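PDB 2JC4: exodeoxyribonuclease III from Neisseria meningitidis, which probably removes nucleotides from the 3' ends of double-stranded DNA as a metal-dependent exonuclease of the AP/ExoA repair family. Local coordinates for residues L15-D28 and F42-C54. Sequence-based numbering, arbitrary orientation. Where two conformers were deposited one is given.
Sequences LPQVQNLLADNPPD and FPAAALQMMGWHC
Trp-52 lies against the end of helix 11-23 with Leu-22 over one face of its indole and the loop after the helix at its rim. Leu-22 CD2 stands 3.8 Å from the centroid of the Trp-52 six-membered ring, 11° off the normal, a CH-pi contact. Leu-22 sets CG beside its own backbone N, anti to its carbonyl carbon, and the two methyls part: CD2 goes to the indole, CD1 to Leu-47 CD2. At the rim, Pro-26 CB meets Trp-52 CZ2 at 3.7 Å, and Pro-27 O lies in the ring plane, 3.2 Å from Trp-52 CH2.

Leu-47 is a knob in a hole formed by Leu-15, Val-18, Gln-19 and Leu-22, its CD2 doing the touching. One turn before Gln-19, Leu-15 swings CG away from its backbone N (chi1 -175°), alongside Pro-43, and its CD2 packs 3.7 Å from Pro-43 CB. Gln-19 and Met-50 each have two conformers; in one of them Gln-19, extended beyond CG, lays its amide end beside Ala-46, and Met-50 crosses the Gln-19 chain at about a right angle, its SD 3.8 Å from Gln-19 CG. No hydrogen bond joins the two segments. The turn bearing Met-50 and Trp-52 is instead fixed from within: a Schellman motif closes at Gly-51, and Leu-47 O accepts from Met-50 N and Trp-52 N, which approach from opposite faces of its plane.

The short helix segments run nearly parallel, 18° apart with axes 11.1 Å from each other. Behind them lies one sheet of the DNase I-like fold: Val-18 rests on Trp-6 of strand 2-7, Trp-52 on Val-68 of strand 65-69, and the chain continues from Trp-52 into outermost strand 53-57.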
ATOM      1  N   LEU A  15       1.448 -16.102  -5.070  1.00 17.34           N
ATOM      2  CA  LEU A  15       1.252 -16.866  -3.824  1.00 17.81           C
ATOM      3  C   LEU A  15       2.503 -17.554  -3.263  1.00 17.32           C
ATOM      4  O   LEU A  15       2.769 -17.411  -2.086  1.00 17.28           O
ATOM      5  CB  LEU A  15       0.079 -17.860  -3.908  1.00 17.87           C
ATOM      6  CG  LEU A  15      -0.268 -18.618  -2.620  1.00 19.32           C
ATOM      7  CD1 LEU A  15      -0.681 -17.674  -1.490  1.00 17.73           C
ATOM      8  CD2 LEU A  15      -1.414 -19.546  -2.945  1.00 23.11           C
ATOM      9  N   PRO A  16       3.257 -18.310  -4.090  1.00 18.12           N
ATOM     10  CA  PRO A  16       4.458 -18.944  -3.499  1.00 17.89           C
ATOM     11  C   PRO A  16       5.406 -17.942  -2.829  1.00 17.32           C
ATOM     12  O   PRO A  16       5.991 -18.235  -1.786  1.00 17.07           O
ATOM     13  CB  PRO A  16       5.153 -19.603  -4.702  1.00 18.24           C
ATOM     14  CG  PRO A  16       4.090 -19.785  -5.706  1.00 19.72           C
ATOM     15  CD  PRO A  16       3.087 -18.665  -5.514  1.00 18.37           C
ATOM     16  N   GLN A  17       5.557 -16.759  -3.430  1.00 16.45           N
ATOM     17  CA  GLN A  17       6.435 -15.732  -2.878  1.00 15.81           C
ATOM     18  C   GLN A  17       5.872 -15.162  -1.593  1.00 15.90           C
ATOM     19  O   GLN A  17       6.624 -14.903  -0.658  1.00 15.50           O
ATOM     20  CB  GLN A  17       6.677 -14.619  -3.910  1.00 15.70           C
ATOM     21  CG  GLN A  17       7.358 -15.146  -5.186  1.00 15.99           C
ATOM     22  CD  GLN A  17       7.676 -14.040  -6.187  1.00 18.74           C
ATOM     23  OE1 GLN A  17       7.514 -12.857  -5.889  1.00 16.50           O
ATOM     24  NE2 GLN A  17       8.179 -14.431  -7.357  1.00 19.95           N
ATOM     25  N   VAL A  18       4.549 -14.961  -1.548  1.00 15.87           N
ATOM     26  CA  VAL A  18       3.877 -14.521  -0.310  1.00 15.99           C
ATOM     27  C   VAL A  18       4.099 -15.552   0.803  1.00 16.71           C
ATOM     28  O   VAL A  18       4.478 -15.198   1.951  1.00 16.25           O
ATOM     29  CB  VAL A  18       2.382 -14.237  -0.556  1.00 15.84           C
ATOM     30  CG1 VAL A  18       1.648 -13.938   0.728  1.00 14.95           C
ATOM     31  CG2 VAL A  18       2.224 -13.032  -1.541  1.00 17.96           C
ATOM     32  N   GLN A  19       3.903 -16.827   0.453  1.00 17.24           N
ATOM     33  CA  GLN A  19       4.147 -17.937   1.374  0.50 18.23           C
ATOM     34  C   GLN A  19       5.593 -17.929   1.880  1.00 19.33           C
ATOM     35  O   GLN A  19       5.828 -18.084   3.088  1.00 19.39           O
ATOM     36  CB  GLN A  19       3.766 -19.294   0.735  0.50 18.19           C
ATOM     37  CG  GLN A  19       2.232 -19.487   0.519  0.50 17.37           C
ATOM     38  CD  GLN A  19       1.832 -20.714  -0.339  0.50 17.70           C
ATOM     39  OE1 GLN A  19       2.487 -21.062  -1.329  0.50 19.53           O
ATOM     40  NE2 GLN A  19       0.716 -21.336   0.021  0.50 16.80           N
ATOM     41  N   ASN A  20       6.556 -17.739   0.965  1.00 20.37           N
ATOM     42  CA  ASN A  20       7.989 -17.715   1.364  1.00 21.88           C
ATOM     43  C   ASN A  20       8.317 -16.531   2.269  1.00 22.14           C
ATOM     44  O   ASN A  20       9.114 -16.647   3.208  1.00 22.46           O
ATOM     45  CB  ASN A  20       8.922 -17.752   0.139  1.00 22.62           C
ATOM     46  CG  ASN A  20       9.025 -19.151  -0.499  0.50 23.83           C
ATOM     47  OD1 ASN A  20       9.224 -19.278  -1.717  0.50 23.00           O
ATOM     48  ND2 ASN A  20       8.884 -20.201   0.320  0.50 23.25           N
ATOM     49  N   LEU A  21       7.683 -15.386   2.002  0.50 22.03           N
ATOM     50  CA  LEU A  21       7.821 -14.188   2.839  0.50 22.12           C
ATOM     51  C   LEU A  21       7.226 -14.346   4.248  0.50 22.28           C
ATOM     52  O   LEU A  21       7.712 -13.737   5.217  0.50 22.56           O
ATOM     53  CB  LEU A  21       7.183 -12.974   2.124  0.50 21.96           C
ATOM     54  CG  LEU A  21       7.801 -11.574   2.246  0.50 20.97           C
ATOM     55  CD1 LEU A  21       9.312 -11.614   2.300  0.50 22.38           C
ATOM     56  CD2 LEU A  21       7.332 -10.671   1.113  0.50 22.01           C
ATOM     57  N   LEU A  22       6.168 -15.143   4.365  1.00 21.86           N
ATOM     58  CA  LEU A  22       5.557 -15.371   5.650  1.00 22.58           C
ATOM     59  C   LEU A  22       6.335 -16.427   6.435  1.00 23.52           C
ATOM     60  O   LEU A  22       6.288 -16.435   7.666  1.00 23.19           O
ATOM     61  CB  LEU A  22       4.062 -15.747   5.533  1.00 21.99           C
ATOM     62  CG  LEU A  22       3.190 -14.618   4.936  1.00 21.35           C
ATOM     63  CD1 LEU A  22       1.765 -15.109   4.720  1.00 18.79           C
ATOM     64  CD2 LEU A  22       3.201 -13.424   5.879  1.00 21.36           C
ATOM     65  N   ALA A  23       7.043 -17.296   5.714  1.00 24.64           N
ATOM     66  CA  ALA A  23       7.735 -18.429   6.354  1.00 26.26           C
ATOM     67  C   ALA A  23       9.089 -18.075   6.968  1.00 26.97           C
ATOM     68  O   ALA A  23       9.508 -18.711   7.939  1.00 28.26           O
ATOM     69  CB  ALA A  23       7.877 -19.616   5.373  1.00 25.88           C
ATOM     70  N   ASP A  24       9.773 -17.087   6.403  1.00 27.42           N
ATOM     71  CA  ASP A  24      11.105 -16.684   6.879  1.00 28.41           C
ATOM     72  C   ASP A  24      11.140 -15.212   7.347  1.00 28.68           C
ATOM     73  O   ASP A  24      10.854 -14.297   6.575  1.00 28.82           O
ATOM     74  CB  ASP A  24      12.142 -16.938   5.779  1.00 28.94           C
ATOM     75  N   ASN A  25      11.459 -14.983   8.623  1.00 29.00           N
ATOM     76  CA  ASN A  25      11.523 -13.608   9.173  1.00 29.12           C
ATOM     77  C   ASN A  25      10.232 -12.800   8.914  1.00 28.63           C
ATOM     78  O   ASN A  25      10.303 -11.646   8.449  1.00 28.77           O
ATOM     79  CB  ASN A  25      12.755 -12.831   8.636  1.00 30.11           C
ATOM     80  CG  ASN A  25      13.102 -11.584   9.490  1.00 32.54           C
ATOM     81  OD1 ASN A  25      12.726 -11.504  10.676  1.00 36.92           O
ATOM     82  ND2 ASN A  25      13.823 -10.617   8.890  1.00 30.53           N
ATOM     83  N   PRO A  26       9.053 -13.395   9.241  1.00 27.29           N
ATOM     84  CA  PRO A  26       7.764 -12.821   8.801  1.00 25.40           C
ATOM     85  C   PRO A  26       7.465 -11.477   9.448  1.00 23.52           C
ATOM     86  O   PRO A  26       7.947 -11.218  10.544  1.00 22.09           O
ATOM     87  CB  PRO A  26       6.727 -13.845   9.292  1.00 25.34           C
ATOM     88  CG  PRO A  26       7.398 -14.592  10.390  1.00 26.39           C
ATOM     89  CD  PRO A  26       8.868 -14.612  10.064  1.00 26.93           C
ATOM     90  N   PRO A  27       6.606 -10.649   8.805  1.00 21.69           N
ATOM     91  CA  PRO A  27       6.147  -9.473   9.547  1.00 20.30           C
ATOM     92  C   PRO A  27       5.044  -9.912  10.494  1.00 19.18           C
ATOM     93  O   PRO A  27       4.581 -11.070  10.435  1.00 17.92           O
ATOM     94  CB  PRO A  27       5.590  -8.560   8.459  1.00 20.54           C
ATOM     95  CG  PRO A  27       5.077  -9.559   7.364  1.00 21.82           C
ATOM     96  CD  PRO A  27       5.988 -10.776   7.464  1.00 22.56           C
ATOM     97  N   ASP A  28       4.626  -9.020  11.379  1.00 17.85           N
ATOM     98  CA  ASP A  28       3.453  -9.270  12.180  1.00 16.59           C
ATOM     99  C   ASP A  28       2.155  -9.091  11.392  1.00 15.81           C
ATOM    100  O   ASP A  28       1.149  -9.770  11.672  1.00 14.37           O
ATOM    101  CB  ASP A  28       3.477  -8.358  13.392  1.00 18.20           C
ATOM    102  CG  ASP A  28       4.676  -8.602  14.218  1.00 20.40           C
ATOM    103  OD1 ASP A  28       4.722  -9.673  14.842  1.00 25.31           O
ATOM    104  OD2 ASP A  28       5.598  -7.785  14.185  1.00 21.14           O
ATOM    105  N   PHE A  42      -9.860 -16.205  -3.381  1.00 16.58           N
ATOM    106  CA  PHE A  42      -8.739 -15.886  -2.495  1.00 16.90           C
ATOM    107  C   PHE A  42      -8.229 -17.216  -1.908  1.00 16.95           C
ATOM    108  O   PHE A  42      -9.062 -18.005  -1.421  1.00 16.20           O
ATOM    109  CB  PHE A  42      -9.226 -14.967  -1.369  1.00 15.77           C
ATOM    110  CG  PHE A  42      -8.133 -14.494  -0.457  1.00 17.68           C
ATOM    111  CD1 PHE A  42      -7.323 -13.406  -0.818  1.00 17.25           C
ATOM    112  CD2 PHE A  42      -7.890 -15.137   0.753  1.00 15.29           C
ATOM    113  CE1 PHE A  42      -6.309 -12.964   0.030  1.00 15.16           C
ATOM    114  CE2 PHE A  42      -6.855 -14.699   1.623  1.00 18.16           C
ATOM    115  CZ  PHE A  42      -6.072 -13.623   1.257  1.00 15.31           C
ATOM    116  N   PRO A  43      -6.886 -17.461  -1.930  1.00 16.72           N
ATOM    117  CA  PRO A  43      -6.336 -18.708  -1.368  1.00 17.27           C
ATOM    118  C   PRO A  43      -6.303 -18.731   0.182  1.00 17.57           C
ATOM    119  O   PRO A  43      -5.231 -18.909   0.807  1.00 17.35           O
ATOM    120  CB  PRO A  43      -4.931 -18.762  -1.992  1.00 16.80           C
ATOM    121  CG  PRO A  43      -4.518 -17.300  -2.063  1.00 16.45           C
ATOM    122  CD  PRO A  43      -5.803 -16.608  -2.491  1.00 16.40           C
ATOM    123  N   ALA A  44      -7.479 -18.607   0.795  1.00 18.08           N
ATOM    124  CA  ALA A  44      -7.588 -18.509   2.255  1.00 19.74           C
ATOM    125  C   ALA A  44      -6.980 -19.757   2.939  1.00 20.60           C
ATOM    126  O   ALA A  44      -6.167 -19.650   3.856  1.00 20.31           O
ATOM    127  CB  ALA A  44      -9.062 -18.295   2.686  1.00 19.34           C
ATOM    128  N   ALA A  45      -7.326 -20.940   2.450  1.00 22.31           N
ATOM    129  CA  ALA A  45      -6.802 -22.185   3.032  1.00 22.47           C
ATOM    130  C   ALA A  45      -5.270 -22.230   3.008  1.00 22.24           C
ATOM    131  O   ALA A  45      -4.669 -22.594   3.992  1.00 23.75           O
ATOM    132  CB  ALA A  45      -7.405 -23.432   2.326  1.00 23.27           C
ATOM    133  N   ALA A  46      -4.641 -21.867   1.891  1.00 21.18           N
ATOM    134  CA  ALA A  46      -3.174 -21.905   1.803  1.00 20.92           C
ATOM    135  C   ALA A  46      -2.477 -21.051   2.859  1.00 20.89           C
ATOM    136  O   ALA A  46      -1.409 -21.430   3.346  1.00 20.93           O
ATOM    137  CB  ALA A  46      -2.681 -21.521   0.404  1.00 19.54           C
ATOM    138  N   LEU A  47      -3.068 -19.904   3.210  1.00 20.12           N
ATOM    139  CA  LEU A  47      -2.451 -19.006   4.195  1.00 19.82           C
ATOM    140  C   LEU A  47      -2.876 -19.326   5.621  1.00 19.72           C
ATOM    141  O   LEU A  47      -2.063 -19.265   6.552  1.00 19.27           O
ATOM    142  CB  LEU A  47      -2.811 -17.555   3.888  1.00 19.91           C
ATOM    143  CG  LEU A  47      -2.363 -17.057   2.516  1.00 18.85           C
ATOM    144  CD1 LEU A  47      -2.962 -15.667   2.195  1.00 22.28           C
ATOM    145  CD2 LEU A  47      -0.843 -17.026   2.427  1.00 19.85           C
ATOM    146  N   GLN A  48      -4.168 -19.614   5.792  1.00 19.53           N
ATOM    147  CA  GLN A  48      -4.711 -20.034   7.081  1.00 20.00           C
ATOM    148  C   GLN A  48      -4.012 -21.298   7.590  1.00 20.51           C
ATOM    149  O   GLN A  48      -3.725 -21.413   8.782  1.00 20.50           O
ATOM    150  CB  GLN A  48      -6.235 -20.217   6.983  1.00 20.52           C
ATOM    151  CG  GLN A  48      -6.950 -18.866   6.699  1.00 21.70           C
ATOM    152  CD  GLN A  48      -8.450 -18.967   6.440  1.00 26.68           C
ATOM    153  OE1 GLN A  48      -9.223 -18.065   6.825  1.00 29.33           O
ATOM    154  NE2 GLN A  48      -8.871 -20.039   5.771  1.00 25.61           N
ATOM    155  N   MET A  49      -3.722 -22.224   6.671  1.00 20.34           N
ATOM    156  CA  MET A  49      -3.076 -23.482   7.028  1.00 21.27           C
ATOM    157  C   MET A  49      -1.649 -23.261   7.438  1.00 20.76           C
ATOM    158  O   MET A  49      -1.010 -24.175   7.986  1.00 19.97           O
ATOM    159  CB  MET A  49      -3.199 -24.519   5.903  1.00 21.45           C
ATOM    160  CG  MET A  49      -4.636 -25.035   5.807  1.00 25.14           C
ATOM    161  SD  MET A  49      -4.908 -26.312   4.536  1.00 33.18           S
ATOM    162  CE  MET A  49      -3.687 -27.533   4.991  1.00 33.75           C
ATOM    163  N   MET A  50      -1.146 -22.043   7.200  1.00 19.21           N
ATOM    164  CA  MET A  50       0.177 -21.650   7.644  0.50 19.27           C
ATOM    165  C   MET A  50       0.115 -20.928   8.993  1.00 19.23           C
ATOM    166  O   MET A  50       1.124 -20.517   9.523  1.00 20.28           O
ATOM    167  CB  MET A  50       0.839 -20.747   6.603  0.50 19.40           C
ATOM    168  CG  MET A  50       1.482 -21.495   5.438  0.50 18.31           C
ATOM    169  SD  MET A  50       2.180 -20.410   4.158  0.50 20.05           S
ATOM    170  CE  MET A  50       3.723 -19.830   4.881  0.50 15.81           C
ATOM    171  N   GLY A  51      -1.076 -20.761   9.525  1.00 19.01           N
ATOM    172  CA  GLY A  51      -1.246 -20.104  10.827  1.00 19.82           C
ATOM    173  C   GLY A  51      -1.545 -18.614  10.742  1.00 20.21           C
ATOM    174  O   GLY A  51      -1.452 -17.906  11.747  1.00 21.89           O
ATOM    175  N   TRP A  52      -1.912 -18.139   9.552  1.00 20.02           N
ATOM    176  CA  TRP A  52      -2.263 -16.731   9.364  1.00 19.89           C
ATOM    177  C   TRP A  52      -3.747 -16.470   9.263  1.00 20.03           C
ATOM    178  O   TRP A  52      -4.448 -17.140   8.500  1.00 21.05           O
ATOM    179  CB  TRP A  52      -1.535 -16.172   8.140  1.00 20.17           C
ATOM    180  CG  TRP A  52      -0.049 -16.251   8.336  1.00 19.95           C
ATOM    181  CD1 TRP A  52       0.758 -17.342   8.093  1.00 22.18           C
ATOM    182  CD2 TRP A  52       0.810 -15.224   8.848  1.00 19.95           C
ATOM    183  NE1 TRP A  52       2.065 -17.052   8.434  1.00 23.88           N
ATOM    184  CE2 TRP A  52       2.122 -15.768   8.915  1.00 21.63           C
ATOM    185  CE3 TRP A  52       0.602 -13.904   9.275  1.00 15.77           C
ATOM    186  CZ2 TRP A  52       3.222 -15.019   9.344  1.00 20.45           C
ATOM    187  CZ3 TRP A  52       1.695 -13.173   9.714  1.00 20.43           C
ATOM    188  CH2 TRP A  52       2.986 -13.736   9.751  1.00 20.25           C
ATOM    189  N   HIS A  53      -4.223 -15.464   9.995  1.00 19.38           N
ATOM    190  CA  HIS A  53      -5.599 -14.968   9.823  1.00 19.24           C
ATOM    191  C   HIS A  53      -5.661 -13.999   8.639  1.00 18.87           C
ATOM    192  O   HIS A  53      -4.749 -13.201   8.455  1.00 17.19           O
ATOM    193  CB  HIS A  53      -6.057 -14.277  11.087  1.00 20.17           C
ATOM    194  CG  HIS A  53      -6.063 -15.175  12.286  1.00 22.50           C
ATOM    195  ND1 HIS A  53      -7.000 -16.170  12.463  1.00 26.51           N
ATOM    196  CD2 HIS A  53      -5.234 -15.243  13.352  1.00 25.30           C
ATOM    197  CE1 HIS A  53      -6.753 -16.806  13.595  1.00 27.68           C
ATOM    198  NE2 HIS A  53      -5.684 -16.262  14.152  1.00 27.53           N
ATOM    199  N   CYS A  54      -6.713 -14.111   7.820  1.00 18.07           N
ATOM    200  CA  CYS A  54      -6.839 -13.321   6.606  1.00 18.22           C
ATOM    201  C   CYS A  54      -8.189 -12.670   6.552  1.00 17.86           C
ATOM    202  O   CYS A  54      -9.196 -13.339   6.817  1.00 17.19           O
ATOM    203  CB  CYS A  54      -6.759 -14.232   5.373  1.00 18.95           C
ATOM    204  SG  CYS A  54      -5.239 -15.143   5.271  1.00 20.05           S
TER